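Local coordinates for protein RhCC (Rhodococcus jostii, PDB 4U5R) that is a magnesium-binding member of the tautomerase superfamily that probably acts as an unusual cofactor-independent oxygenase, at residues 17-22 with 91-96; 9-14 with 97-102; 23-28 with 34-39; 46-51 with 57-62; 69-74 with 126-131. The protein carries 1 engineered substitution. All coordinates share one frame; numbering follows the deposited sequence.

Contact 1: residues 17-22 with 91-96; sequences KEQLSE and APFIKE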
# COMPACT_ATOMS: atom_id res chain seq x y z
N LYS B 17 8.12 7.43 19.24
CA LYS B 17 8.31 6.89 17.90
C LYS B 17 9.67 6.19 17.79
O LYS B 17 9.80 5.16 17.13
CB LYS B 17 8.15 8.00 16.86
CG LYS B 17 6.70 8.45 16.71
CD LYS B 17 6.51 9.56 15.70
CE LYS B 17 6.69 10.93 16.33
NZ LYS B 17 6.29 12.00 15.38
N GLU B 18 10.67 6.76 18.45
CA GLU B 18 11.98 6.12 18.53
C GLU B 18 11.89 4.76 19.24
O GLU B 18 12.36 3.74 18.72
CB GLU B 18 12.96 7.04 19.26
CG GLU B 18 14.39 6.56 19.22
CD GLU B 18 15.34 7.63 19.69
OE1 GLU B 18 15.15 8.13 20.82
OE2 GLU B 18 16.26 7.98 18.93
N GLN B 19 11.26 4.75 20.41
CA GLN B 19 11.11 3.52 21.19
C GLN B 19 10.31 2.45 20.45
O GLN B 19 10.72 1.29 20.43
CB GLN B 19 10.45 3.83 22.54
CG GLN B 19 11.34 4.68 23.45
CD GLN B 19 10.66 5.09 24.74
OE1 GLN B 19 9.72 4.45 25.20
NE2 GLN B 19 11.14 6.18 25.33
N LEU B 20 9.18 2.82 19.84
CA LEU B 20 8.36 1.85 19.12
C LEU B 20 9.04 1.35 17.83
O LEU B 20 9.01 0.15 17.56
CB LEU B 20 6.99 2.45 18.81
CG LEU B 20 6.04 1.58 17.98
CD1 LEU B 20 5.90 0.16 18.52
CD2 LEU B 20 4.68 2.27 17.90
N SER B 21 9.68 2.24 17.08
CA SER B 21 10.40 1.81 15.87
C SER B 21 11.60 0.94 16.23
O SER B 21 11.95 0.01 15.49
CB SER B 21 10.84 3.01 15.02
OG SER B 21 11.74 3.86 15.71
N GLU B 22 12.22 1.20 17.38
CA GLU B 22 13.29 0.35 17.88
C GLU B 22 12.76 -1.06 18.20
O GLU B 22 13.39 -2.07 17.86
CB GLU B 22 13.93 0.98 19.12
CG GLU B 22 14.89 0.08 19.85
CD GLU B 22 16.09 -0.30 19.01
OE1 GLU B 22 16.42 0.47 18.08
OE2 GLU B 22 16.69 -1.35 19.28
N ALA B 91 1.89 -3.55 21.88
CA ALA B 91 0.98 -3.45 23.03
C ALA B 91 1.29 -2.32 24.03
O ALA B 91 0.37 -1.65 24.48
CB ALA B 91 0.93 -4.79 23.77
N PRO B 92 2.58 -2.09 24.38
CA PRO B 92 2.82 -1.01 25.34
C PRO B 92 2.44 0.39 24.86
O PRO B 92 2.11 1.25 25.69
CB PRO B 92 4.34 -1.10 25.58
CG PRO B 92 4.65 -2.54 25.33
CD PRO B 92 3.81 -2.87 24.13
N PHE B 93 2.45 0.61 23.54
CA PHE B 93 2.17 1.92 22.96
C PHE B 93 0.73 2.08 22.47
O PHE B 93 0.25 3.21 22.32
CB PHE B 93 3.12 2.19 21.80
CG PHE B 93 4.58 2.11 22.17
CD1 PHE B 93 5.27 3.23 22.61
CD2 PHE B 93 5.26 0.91 22.05
CE1 PHE B 93 6.62 3.14 22.95
CE2 PHE B 93 6.60 0.81 22.39
CZ PHE B 93 7.28 1.94 22.84
N ILE B 94 0.07 0.97 22.20
CA ILE B 94 -1.24 1.02 21.55
C ILE B 94 -2.31 0.36 22.43
O ILE B 94 -3.10 1.07 23.06
CB ILE B 94 -1.14 0.38 20.14
CG1 ILE B 94 -0.16 1.20 19.31
CG2 ILE B 94 -2.50 0.38 19.46
CD1 ILE B 94 0.26 0.55 18.01
N LYS B 95 -2.34 -0.97 22.52
CA LYS B 95 -3.32 -1.64 23.38
C LYS B 95 -3.35 -1.05 24.79
O LYS B 95 -4.42 -0.69 25.29
CB LYS B 95 -3.04 -3.15 23.47
CG LYS B 95 -3.98 -3.91 24.42
CD LYS B 95 -3.64 -5.41 24.44
CE LYS B 95 -4.65 -6.21 25.26
NZ LYS B 95 -5.97 -6.33 24.54
N GLU B 96 -2.17 -0.90 25.40
CA GLU B 96 -2.10 -0.51 26.82
C GLU B 96 -2.31 0.99 27.06
O GLU B 96 -2.35 1.42 28.22
CB GLU B 96 -0.76 -0.98 27.41
CG GLU B 96 -0.66 -2.50 27.46
CD GLU B 96 0.72 -3.01 27.87
OE1 GLU B 96 1.51 -2.23 28.44
OE2 GLU B 96 1.01 -4.20 27.61

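Contact 2: residues 9-14 with 97-102; sequences ENAFTP and RGYDWE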
# COMPACT_ATOMS: atom_id res chain seq x y z
N GLU B 9 -3.82 12.27 15.60
CA GLU B 9 -2.83 13.33 15.66
C GLU B 9 -2.21 13.42 17.05
O GLU B 9 -2.91 13.39 18.04
CB GLU B 9 -3.45 14.68 15.31
CG GLU B 9 -3.24 15.14 13.90
CD GLU B 9 -3.53 16.62 13.75
OE1 GLU B 9 -4.63 17.04 14.14
OE2 GLU B 9 -2.64 17.36 13.27
N ASN B 10 -0.88 13.52 17.08
CA ASN B 10 -0.12 13.77 18.31
C ASN B 10 -0.20 12.64 19.35
O ASN B 10 0.16 12.84 20.52
CB ASN B 10 -0.57 15.11 18.94
CG ASN B 10 -0.58 16.25 17.93
OD1 ASN B 10 -1.57 16.97 17.79
ND2 ASN B 10 0.53 16.42 17.21
N ALA B 11 -0.62 11.45 18.93
CA ALA B 11 -0.66 10.30 19.84
C ALA B 11 0.71 9.97 20.41
O ALA B 11 0.83 9.63 21.60
CB ALA B 11 -1.23 9.07 19.13
N PHE B 12 1.74 10.05 19.56
CA PHE B 12 3.10 9.68 19.95
C PHE B 12 4.07 10.85 19.95
O PHE B 12 4.09 11.66 19.02
CB PHE B 12 3.65 8.60 19.01
CG PHE B 12 2.91 7.30 19.07
CD1 PHE B 12 2.38 6.83 20.25
CD2 PHE B 12 2.77 6.53 17.92
CE1 PHE B 12 1.71 5.62 20.29
CE2 PHE B 12 2.10 5.32 17.95
CZ PHE B 12 1.56 4.87 19.14
N THR B 13 4.89 10.90 20.99
CA THR B 13 6.00 11.86 21.06
C THR B 13 7.15 11.38 20.18
O THR B 13 7.17 10.22 19.78
CB THR B 13 6.52 12.02 22.50
OG1 THR B 13 7.08 10.78 22.94
CG2 THR B 13 5.41 12.47 23.44
N PRO B 14 8.11 12.27 19.89
CA PRO B 14 9.29 11.78 19.15
C PRO B 14 9.99 10.61 19.88
O PRO B 14 10.42 9.64 19.24
CB PRO B 14 10.19 13.02 19.07
CG PRO B 14 9.24 14.16 19.12
CD PRO B 14 8.12 13.73 20.02
N ARG B 97 -2.48 1.76 25.99
CA ARG B 97 -2.86 3.17 26.12
C ARG B 97 -4.32 3.36 25.75
O ARG B 97 -4.80 4.49 25.63
CB ARG B 97 -1.97 4.06 25.25
CG ARG B 97 -0.52 4.06 25.70
CD ARG B 97 0.26 5.18 25.04
NE ARG B 97 1.68 5.13 25.37
CZ ARG B 97 2.60 5.94 24.85
NH1 ARG B 97 2.24 6.88 23.98
NH2 ARG B 97 3.87 5.82 25.21
N GLY B 98 -5.03 2.25 25.53
CA GLY B 98 -6.47 2.30 25.35
C GLY B 98 -6.95 2.53 23.93
O GLY B 98 -8.14 2.77 23.71
N TYR B 99 -6.05 2.44 22.96
CA TYR B 99 -6.42 2.59 21.56
C TYR B 99 -7.08 1.34 21.00
O TYR B 99 -6.86 0.24 21.48
CB TYR B 99 -5.20 2.92 20.69
CG TYR B 99 -4.59 4.26 20.98
CD1 TYR B 99 -5.20 5.42 20.55
CD2 TYR B 99 -3.40 4.37 21.69
CE1 TYR B 99 -4.64 6.67 20.80
CE2 TYR B 99 -2.84 5.61 21.96
CZ TYR B 99 -3.47 6.75 21.52
OH TYR B 99 -2.92 7.98 21.77
N ASP B 100 -7.88 1.54 19.96
CA ASP B 100 -8.37 0.44 19.13
C ASP B 100 -7.40 0.31 17.98
O ASP B 100 -6.78 1.30 17.58
CB ASP B 100 -9.79 0.71 18.63
CG ASP B 100 -10.78 0.79 19.76
OD1 ASP B 100 -10.65 -0.02 20.71
OD2 ASP B 100 -11.67 1.66 19.71
N TRP B 101 -7.22 -0.90 17.44
CA TRP B 101 -6.22 -1.05 16.38
C TRP B 101 -6.43 -2.30 15.53
O TRP B 101 -7.16 -3.23 15.89
CB TRP B 101 -4.78 -1.05 16.96
CG TRP B 101 -4.31 -2.34 17.60
CD1 TRP B 101 -3.40 -3.23 17.10
CD2 TRP B 101 -4.75 -2.87 18.86
NE1 TRP B 101 -3.24 -4.28 17.98
CE2 TRP B 101 -4.06 -4.09 19.06
CE3 TRP B 101 -5.64 -2.43 19.84
CZ2 TRP B 101 -4.25 -4.88 20.20
CZ3 TRP B 101 -5.84 -3.22 20.96
CH2 TRP B 101 -5.15 -4.43 21.13
N GLU B 102 -5.78 -2.28 14.37
CA GLU B 102 -5.84 -3.35 13.38
C GLU B 102 -4.53 -3.34 12.61
O GLU B 102 -3.96 -2.28 12.35
CB GLU B 102 -7.04 -3.16 12.43
CG GLU B 102 -7.18 -4.28 11.41
CD GLU B 102 -8.38 -4.13 10.48
OE1 GLU B 102 -8.93 -3.02 10.36
OE2 GLU B 102 -8.75 -5.14 9.85
O HOH W 1 -0.62 8.11 23.33

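Contact 3: residues 23-28 with 34-39; sequences AITSIY and LPRFYV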
# COMPACT_ATOMS: atom_id res chain seq x y z
N ALA B 23 11.59 -1.13 18.83
CA ALA B 23 11.00 -2.43 19.16
C ALA B 23 10.65 -3.22 17.91
O ALA B 23 10.88 -4.44 17.84
CB ALA B 23 9.77 -2.24 20.03
N ILE B 24 10.09 -2.53 16.92
CA ILE B 24 9.74 -3.14 15.65
C ILE B 24 11.00 -3.63 14.93
O ILE B 24 11.05 -4.77 14.46
CB ILE B 24 8.96 -2.15 14.77
CG1 ILE B 24 7.57 -1.93 15.37
CG2 ILE B 24 8.86 -2.66 13.34
CD1 ILE B 24 6.86 -0.72 14.82
N THR B 25 12.03 -2.78 14.90
CA THR B 25 13.32 -3.16 14.33
C THR B 25 13.89 -4.40 15.02
O THR B 25 14.42 -5.30 14.36
CB THR B 25 14.33 -2.00 14.46
OG1 THR B 25 13.84 -0.88 13.72
CG2 THR B 25 15.72 -2.40 13.93
N SER B 26 13.76 -4.47 16.35
CA SER B 26 14.29 -5.62 17.09
C SER B 26 13.69 -6.97 16.65
O SER B 26 14.37 -8.00 16.68
CB SER B 26 14.10 -5.42 18.59
OG SER B 26 12.77 -5.69 18.99
N ILE B 27 12.42 -6.98 16.21
CA ILE B 27 11.83 -8.19 15.63
C ILE B 27 12.72 -8.80 14.54
O ILE B 27 13.02 -10.00 14.56
CB ILE B 27 10.44 -7.92 14.99
CG1 ILE B 27 9.45 -7.42 16.04
CG2 ILE B 27 9.91 -9.18 14.35
CD1 ILE B 27 8.07 -7.06 15.47
N TYR B 28 13.15 -7.97 13.60
CA TYR B 28 13.85 -8.49 12.43
C TYR B 28 15.33 -8.73 12.69
O TYR B 28 15.91 -9.65 12.12
CB TYR B 28 13.68 -7.54 11.25
CG TYR B 28 12.23 -7.31 10.93
CD1 TYR B 28 11.52 -8.22 10.15
CD2 TYR B 28 11.56 -6.19 11.43
CE1 TYR B 28 10.17 -8.02 9.87
CE2 TYR B 28 10.21 -5.99 11.15
CZ TYR B 28 9.53 -6.90 10.37
OH TYR B 28 8.20 -6.68 10.09
N LEU B 34 18.43 -9.27 10.24
CA LEU B 34 18.31 -8.31 9.16
C LEU B 34 19.12 -7.07 9.52
O LEU B 34 19.18 -6.68 10.69
CB LEU B 34 16.84 -7.95 8.94
CG LEU B 34 16.24 -8.06 7.55
CD1 LEU B 34 16.56 -9.41 6.97
CD2 LEU B 34 14.73 -7.85 7.62
N PRO B 35 19.73 -6.44 8.52
CA PRO B 35 20.33 -5.12 8.74
C PRO B 35 19.28 -4.18 9.32
O PRO B 35 18.13 -4.18 8.83
CB PRO B 35 20.77 -4.68 7.34
CG PRO B 35 20.92 -5.97 6.57
CD PRO B 35 19.90 -6.91 7.13
N ARG B 36 19.63 -3.43 10.35
CA ARG B 36 18.65 -2.60 11.04
C ARG B 36 18.00 -1.63 10.08
O ARG B 36 16.78 -1.41 10.14
CB ARG B 36 19.30 -1.86 12.21
CG ARG B 36 19.85 -2.75 13.29
CD ARG B 36 20.56 -1.91 14.33
NE ARG B 36 19.63 -0.92 14.85
CZ ARG B 36 18.81 -1.16 15.87
NH1 ARG B 36 17.98 -0.21 16.28
NH2 ARG B 36 18.83 -2.34 16.48
N PHE B 37 18.78 -1.06 9.16
CA PHE B 37 18.26 -0.01 8.29
C PHE B 37 17.24 -0.51 7.25
O PHE B 37 16.59 0.33 6.62
CB PHE B 37 19.39 0.74 7.58
CG PHE B 37 20.12 -0.08 6.55
CD1 PHE B 37 19.70 -0.11 5.23
CD2 PHE B 37 21.26 -0.78 6.91
CE1 PHE B 37 20.38 -0.86 4.30
CE2 PHE B 37 21.95 -1.53 5.97
CZ PHE B 37 21.51 -1.56 4.66
N TYR B 38 17.12 -1.83 7.05
CA TYR B 38 16.01 -2.40 6.26
C TYR B 38 14.65 -2.04 6.85
O TYR B 38 13.66 -1.93 6.11
CB TYR B 38 16.08 -3.93 6.16
CG TYR B 38 17.08 -4.52 5.19
CD1 TYR B 38 18.01 -3.72 4.54
CD2 TYR B 38 17.09 -5.88 4.93
CE1 TYR B 38 18.94 -4.27 3.67
CE2 TYR B 38 18.00 -6.44 4.05
CZ TYR B 38 18.92 -5.63 3.44
OH TYR B 38 19.83 -6.19 2.58
N VAL B 39 14.59 -1.87 8.17
CA VAL B 39 13.31 -1.65 8.84
C VAL B 39 12.91 -0.17 8.83
O VAL B 39 13.49 0.66 9.54
CB VAL B 39 13.35 -2.17 10.30
CG1 VAL B 39 11.95 -2.23 10.88
CG2 VAL B 39 13.96 -3.56 10.34
O HOH W 2 12.64 1.75 12.07

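Contact 4: residues 46-51 with 57-62; sequences MPKETM and ANNNFV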
# COMPACT_ATOMS: atom_id res chain seq x y z
N MET B 46 -3.11 11.35 11.74
CA MET B 46 -4.39 11.59 11.10
C MET B 46 -5.22 12.57 11.90
O MET B 46 -5.52 12.32 13.07
CB MET B 46 -5.18 10.29 10.94
CG MET B 46 -4.44 9.23 10.14
SD MET B 46 -4.18 9.71 8.41
CE MET B 46 -5.85 9.72 7.74
N PRO B 47 -5.58 13.70 11.28
CA PRO B 47 -6.49 14.66 11.93
C PRO B 47 -7.83 14.04 12.31
O PRO B 47 -8.23 13.04 11.72
CB PRO B 47 -6.67 15.74 10.86
CG PRO B 47 -5.46 15.66 10.01
CD PRO B 47 -5.07 14.20 10.00
N LYS B 48 -8.50 14.62 13.31
CA LYS B 48 -9.87 14.21 13.63
C LYS B 48 -10.75 14.23 12.37
O LYS B 48 -10.52 15.03 11.45
CB LYS B 48 -10.46 15.10 14.72
CG LYS B 48 -9.82 14.92 16.09
CD LYS B 48 -10.68 15.55 17.18
CE LYS B 48 -10.02 15.46 18.54
NZ LYS B 48 -8.86 16.40 18.65
N GLU B 49 -11.73 13.33 12.34
CA GLU B 49 -12.66 13.18 11.22
C GLU B 49 -11.95 12.84 9.91
O GLU B 49 -12.35 13.30 8.83
CB GLU B 49 -13.51 14.45 11.04
CG GLU B 49 -14.10 14.99 12.34
CD GLU B 49 -14.87 13.95 13.12
OE1 GLU B 49 -15.88 13.44 12.59
OE2 GLU B 49 -14.47 13.65 14.26
N THR B 50 -10.91 12.02 9.98
CA THR B 50 -10.29 11.49 8.77
C THR B 50 -10.21 9.96 8.75
O THR B 50 -10.05 9.37 7.69
CB THR B 50 -8.87 12.08 8.52
OG1 THR B 50 -7.97 11.69 9.57
CG2 THR B 50 -8.93 13.60 8.43
N MET B 51 -10.30 9.31 9.91
CA MET B 51 -10.29 7.86 9.98
C MET B 51 -11.68 7.38 10.32
O MET B 51 -12.17 7.63 11.42
CB MET B 51 -9.30 7.34 11.03
CG MET B 51 -7.85 7.82 10.89
SD MET B 51 -6.69 7.16 12.12
CE MET B 51 -6.38 5.51 11.50
N ALA B 57 -16.63 8.29 12.30
CA ALA B 57 -15.31 8.84 12.60
C ALA B 57 -14.79 8.23 13.91
O ALA B 57 -15.48 8.27 14.92
CB ALA B 57 -15.36 10.35 12.71
N ASN B 58 -13.61 7.64 13.86
CA ASN B 58 -13.00 7.10 15.07
C ASN B 58 -11.66 7.79 15.26
O ASN B 58 -10.74 7.61 14.46
CB ASN B 58 -12.83 5.58 14.99
CG ASN B 58 -12.36 4.96 16.31
OD1 ASN B 58 -11.71 5.61 17.12
ND2 ASN B 58 -12.67 3.68 16.51
N ASN B 59 -11.58 8.59 16.33
CA ASN B 59 -10.36 9.33 16.60
C ASN B 59 -9.54 8.65 17.71
O ASN B 59 -8.66 9.27 18.32
CB ASN B 59 -10.73 10.78 16.95
CG ASN B 59 -11.65 11.43 15.89
OD1 ASN B 59 -11.37 11.39 14.69
ND2 ASN B 59 -12.76 12.01 16.34
N ASN B 60 -9.80 7.37 17.95
CA ASN B 60 -9.05 6.59 18.93
C ASN B 60 -8.57 5.29 18.29
O ASN B 60 -8.44 4.25 18.94
CB ASN B 60 -9.91 6.33 20.17
CG ASN B 60 -9.12 5.77 21.35
OD1 ASN B 60 -8.07 6.30 21.71
ND2 ASN B 60 -9.60 4.68 21.92
N PHE B 61 -8.25 5.37 17.01
CA PHE B 61 -7.96 4.16 16.25
C PHE B 61 -6.59 4.24 15.57
O PHE B 61 -6.28 5.22 14.90
CB PHE B 61 -9.08 3.93 15.22
CG PHE B 61 -8.99 2.61 14.51
CD1 PHE B 61 -9.53 1.46 15.07
CD2 PHE B 61 -8.40 2.52 13.26
CE1 PHE B 61 -9.45 0.23 14.40
CE2 PHE B 61 -8.33 1.31 12.59
CZ PHE B 61 -8.85 0.17 13.16
N VAL B 62 -5.78 3.20 15.79
CA VAL B 62 -4.47 3.10 15.16
C VAL B 62 -4.50 1.99 14.10
O VAL B 62 -4.78 0.83 14.40
CB VAL B 62 -3.36 2.82 16.20
CG1 VAL B 62 -2.01 2.63 15.50
CG2 VAL B 62 -3.29 3.96 17.23
O HOH W 3 -10.08 10.54 12.50

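Contact 5: residues 69-74 with 126-131; sequences IARQME and DMEKLW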
# COMPACT_ATOMS: atom_id res chain seq x y z
N ILE B 69 9.42 -7.60 2.31
CA ILE B 69 10.10 -7.63 1.02
C ILE B 69 11.28 -8.58 1.00
O ILE B 69 11.47 -9.31 0.03
CB ILE B 69 10.61 -6.23 0.64
CG1 ILE B 69 9.50 -5.20 0.89
CG2 ILE B 69 11.09 -6.21 -0.80
CD1 ILE B 69 10.02 -3.76 1.12
N ALA B 70 12.06 -8.57 2.07
CA ALA B 70 13.33 -9.29 2.09
C ALA B 70 13.12 -10.80 2.27
O ALA B 70 13.80 -11.60 1.63
CB ALA B 70 14.24 -8.74 3.19
N ARG B 71 12.17 -11.18 3.11
CA ARG B 71 11.95 -12.59 3.39
C ARG B 71 10.51 -13.00 3.11
O ARG B 71 9.59 -12.19 3.22
CB ARG B 71 12.29 -12.92 4.85
CG ARG B 71 13.71 -12.60 5.29
CD ARG B 71 14.71 -13.64 4.81
NE ARG B 71 15.94 -13.63 5.59
CZ ARG B 71 16.96 -12.81 5.37
NH1 ARG B 71 16.89 -11.91 4.39
NH2 ARG B 71 18.05 -12.87 6.13
N GLN B 72 10.32 -14.27 2.74
CA GLN B 72 9.00 -14.87 2.72
C GLN B 72 8.81 -15.70 3.98
O GLN B 72 9.78 -16.25 4.51
CB GLN B 72 8.81 -15.75 1.48
CG GLN B 72 8.19 -15.06 0.29
CD GLN B 72 7.79 -16.04 -0.81
OE1 GLN B 72 8.49 -17.02 -1.07
NE2 GLN B 72 6.66 -15.78 -1.45
N MET B 73 7.58 -15.78 4.45
CA MET B 73 7.25 -16.64 5.58
C MET B 73 6.48 -17.84 5.07
O MET B 73 5.35 -17.71 4.62
CB MET B 73 6.45 -15.86 6.63
CG MET B 73 7.22 -14.72 7.26
SD MET B 73 6.23 -13.73 8.39
CE MET B 73 5.07 -12.96 7.27
N GLU B 74 7.11 -19.01 5.13
CA GLU B 74 6.65 -20.17 4.37
C GLU B 74 5.83 -21.21 5.14
O GLU B 74 5.36 -22.18 4.55
CB GLU B 74 7.85 -20.86 3.72
CG GLU B 74 8.63 -19.98 2.76
CD GLU B 74 9.69 -20.75 2.00
OE1 GLU B 74 9.50 -21.95 1.75
OE2 GLU B 74 10.73 -20.14 1.67
N ASP B 126 27.12 -13.60 3.16
CA ASP B 126 28.17 -12.83 3.81
C ASP B 126 27.95 -11.33 3.60
O ASP B 126 28.13 -10.55 4.52
CB ASP B 126 29.55 -13.25 3.30
CG ASP B 126 29.93 -14.64 3.77
OD1 ASP B 126 29.49 -15.05 4.87
OD2 ASP B 126 30.67 -15.33 3.05
N MET B 127 27.55 -10.93 2.40
CA MET B 127 27.31 -9.51 2.17
C MET B 127 26.13 -8.99 3.00
O MET B 127 26.17 -7.87 3.49
CB MET B 127 27.07 -9.24 0.68
CG MET B 127 26.94 -7.75 0.32
SD MET B 127 28.32 -6.68 0.81
CE MET B 127 29.71 -7.55 0.08
N GLU B 128 25.10 -9.81 3.17
CA GLU B 128 23.98 -9.35 4.00
C GLU B 128 24.46 -9.13 5.43
O GLU B 128 24.10 -8.14 6.06
CB GLU B 128 22.80 -10.32 3.98
CG GLU B 128 21.62 -9.81 4.81
CD GLU B 128 20.46 -10.77 4.85
OE1 GLU B 128 20.59 -11.84 5.48
OE2 GLU B 128 19.42 -10.44 4.25
N LYS B 129 25.26 -10.07 5.92
CA LYS B 129 25.84 -9.93 7.25
C LYS B 129 26.74 -8.70 7.37
O LYS B 129 26.80 -8.08 8.42
CB LYS B 129 26.63 -11.18 7.63
CG LYS B 129 25.79 -12.44 7.79
CD LYS B 129 26.67 -13.60 8.24
CE LYS B 129 25.87 -14.87 8.53
NZ LYS B 129 25.30 -15.47 7.29
N LEU B 130 27.45 -8.38 6.30
CA LEU B 130 28.31 -7.19 6.26
C LEU B 130 27.50 -5.90 6.31
O LEU B 130 27.82 -4.96 7.04
CB LEU B 130 29.17 -7.22 4.99
CG LEU B 130 30.31 -6.21 4.90
CD1 LEU B 130 31.33 -6.46 6.00
CD2 LEU B 130 30.98 -6.30 3.53
N TRP B 131 26.45 -5.87 5.50
CA TRP B 131 25.51 -4.77 5.54
C TRP B 131 24.93 -4.58 6.94
O TRP B 131 24.76 -3.44 7.39
CB TRP B 131 24.38 -5.00 4.54
CG TRP B 131 24.70 -4.63 3.13
CD1 TRP B 131 25.93 -4.62 2.52
CD2 TRP B 131 23.77 -4.20 2.14
NE1 TRP B 131 25.81 -4.22 1.21
CE2 TRP B 131 24.49 -3.95 0.95
CE3 TRP B 131 22.38 -4.00 2.14
CZ2 TRP B 131 23.88 -3.51 -0.22
CZ3 TRP B 131 21.77 -3.58 0.98
CH2 TRP B 131 22.52 -3.33 -0.19

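Contact 1: residues 17-22 with 91-96
Phe93 reaches helix 14-32 because its CG stands anti to its own carbonyl carbon (chi1 -57°), while Leu20 has CG anti to the backbone N (chi1 176°), which swings CG and CD1 back along the ring, toward Phe93 CD2. The result is a CH-pi contact: Leu20 CB sits 3.9 Å from the centroid of the Phe93 ring, almost on the ring normal. From there the leucine runs back along the phenylalanine, antiparallel to it, and its CD1 methyl reaches Phe93 CD2 at 3.7 Å. At the far end of the ring, Gln19 CB approaches Phe93 CZ to 3.7 Å, the two side chains crossing at about a right angle. No hydrogen bond joins the two segments. Phe12 touches both Leu20 and Phe93, and Leu20 also packs on Phe43 of strand 40-46. This is a partly buried ring laid on one side of helix 14-32, at Gln19 and Leu20, by the loop that follows the second helix, 76-90, in the beta-alpha-beta fold of the tautomerase superfamily.

Contact 2: residues 9-14 with 97-102
Ala11 CB pushes against the hydroxyl end of Tyr99, 3.3 Å from Tyr99 OH, and this is the tight part of the contact. The methyl approaches the ring obliquely, and its distance to Tyr99 CZ is 4.0 Å. Beside it, Phe12 turns the edge of its ring to Arg97: NH1 lies at the edge, near the ring plane, 3.7 Å from Phe12 CD1, so this is no cation-pi stack; the two planes are 74° apart. The looser side is bridged by water. One water donates to Ala11 O at 2.7 Å, accepts from Arg97 NH1 at 3.2 Å and is hydrogen-bonded to Tyr99 OH at 2.8 Å, linking three groups that make no direct hydrogen bond to one another. Arg97 itself is exposed; its chain runs extended from CG to NE (chi3 -175°), and its NH1 forms a salt bridge with Asp16 near the start of helix 14-32. Phe12, by contrast, is buried against Lys17 and Leu20 of that helix and Thr7 of strand 2-8. Tyr99 rests on Pro8 and on Val62 of strand 61-68, so the contact ties the loop leading from strand 2-8 into helix 14-32 to the start of strand 100-107.

Contact 3: residues 23-28 with 34-39
Tyr28 O accepts a nearly straight hydrogen bond from Leu34 N, 3.2 Å long with 176° at the hydrogen, although the N-H comes in from well above the carbonyl plane. It ties the last turns of helix 14-32 to the loop that folds back beside them: the helix-to-strand return of a beta-alpha-beta unit, in which strand 2-8, this helix and parallel strand 40-46 follow in order. Beyond that bond the contact is mostly apolar and buried. Tyr28 and Leu34 lie side by side pointing the same way, Tyr28 CB 3.8 Å from Leu34 CD2. Val39 fits between Thr25 and Tyr28; its CG2, anti to the carbonyl carbon, meets Tyr28 CD2 at 3.7 Å, while CG1 leans on Thr25 OG1 and on Ile24 CG2. The tyrosine hydroxyl is hydrogen-bonded to both His68 and Trp3, which would anchor the far end of the ring and keep it from swinging off. Arg36 bends at chi3 (57°) and lays its guanidinium flat against Thr25, so that one face is covered by a methyl while NH1 bonds to Glu22 and to Gly54 O of the second subunit. Thr25 OG1 is bonded to Ser21 O, and a water donates to Val39 O and, weakly, to Thr25 OG1. The methyl on the guanidinium is Thr25 CG2, 3.9 Å from Arg36 CZ.

Contact 4: residues 46-51 with 57-62
Asn59 grips Glu49 with both ends of its amide, pinning the loop after strand 40-46 to the turn that leads from hairpin 51-57 into strand 61-68. Among the hydrogen bonds, Glu49 N donates to Asn59 OD1 at 3.1 Å, and Asn59 ND2 returns a bond of 3.2 Å to Glu49 OE2, in the amide plane although amide and carboxylate are turned 68° apart. The backbone adds Asn58 N to Met51 O at 2.8 Å, and Asn58 OD1 accepts from Asn60 N in an Asx turn. A water donates to Asn59 OD1 and Pro47 O and accepts from Met51 N, giving that amide oxygen a second donor. Replacing Asn59 with a leucine would probably leave Glu49 N and this water without their shared acceptor and set the Glu49 carboxylate free to turn. The packing has two parts: the Lys48 chain makes van der Waals contact with the Asn59 amide through CG, and in an apolar contact Met51, bent at chi3 (78°), brings its CE methyl to the edge of the Phe61 ring, 4.0 Å from CD2.

Contact 5: residues 69-74 with 126-131
Arg71 and Glu128 reach out to each other between loop and helix and carry nearly all of the contact. The guanidinium presents its end: NH1 donates to Glu128 OE2 at 2.9 Å and NH2 to Glu128 OE1 at 2.8 Å, a two-nitrogen, two-oxygen salt bridge. The groups are nearly coplanar, 17° apart, and both oxygens are approached on their syn sides. Arg71 bends at chi2 (-78°) to turn its head to the helix, whereas Glu128 stretches out beyond CG (chi2 -178°). The pair thus joins the loop between strand 61-68 and helix 76-90 of the tautomerase fold to helix 126-134, far along the chain. Glu128 is buried, and its OE1 also accepts from Glu124 N, so that oxygen is held by two donors. A methionine in place of Arg71 would probably leave the buried carboxylate of Glu128 without its countercharge and remove two of the bonds that fix its rotation. Around the bridge, Leu34 touches both partners, and Pro123 packs against Arg71.

Overall arrangement
Contacts 1 and 3 share helix 14-32 and are joined by the Glu22-Arg36 pair; both also touch the second subunit. Contact 2 adjoins contact 1, where Phe93 O comes 3.5 Å from Phe12 CE1, and joins contact 4 through neighbouring strands 61-68 and 100-107, with Asp100 O 2.8 Å from Val62 N. Contact 5 lies on the opposite side of the chain's centre from contacts 1, 2 and 4 but touches contact 3, whose centre is about 11 Å away. Contact 3 comes nearest the magnesium site: the Tyr28 side chain is about 11 Å from that of Ala106, the engineered residue, and no metal is bound to this chain.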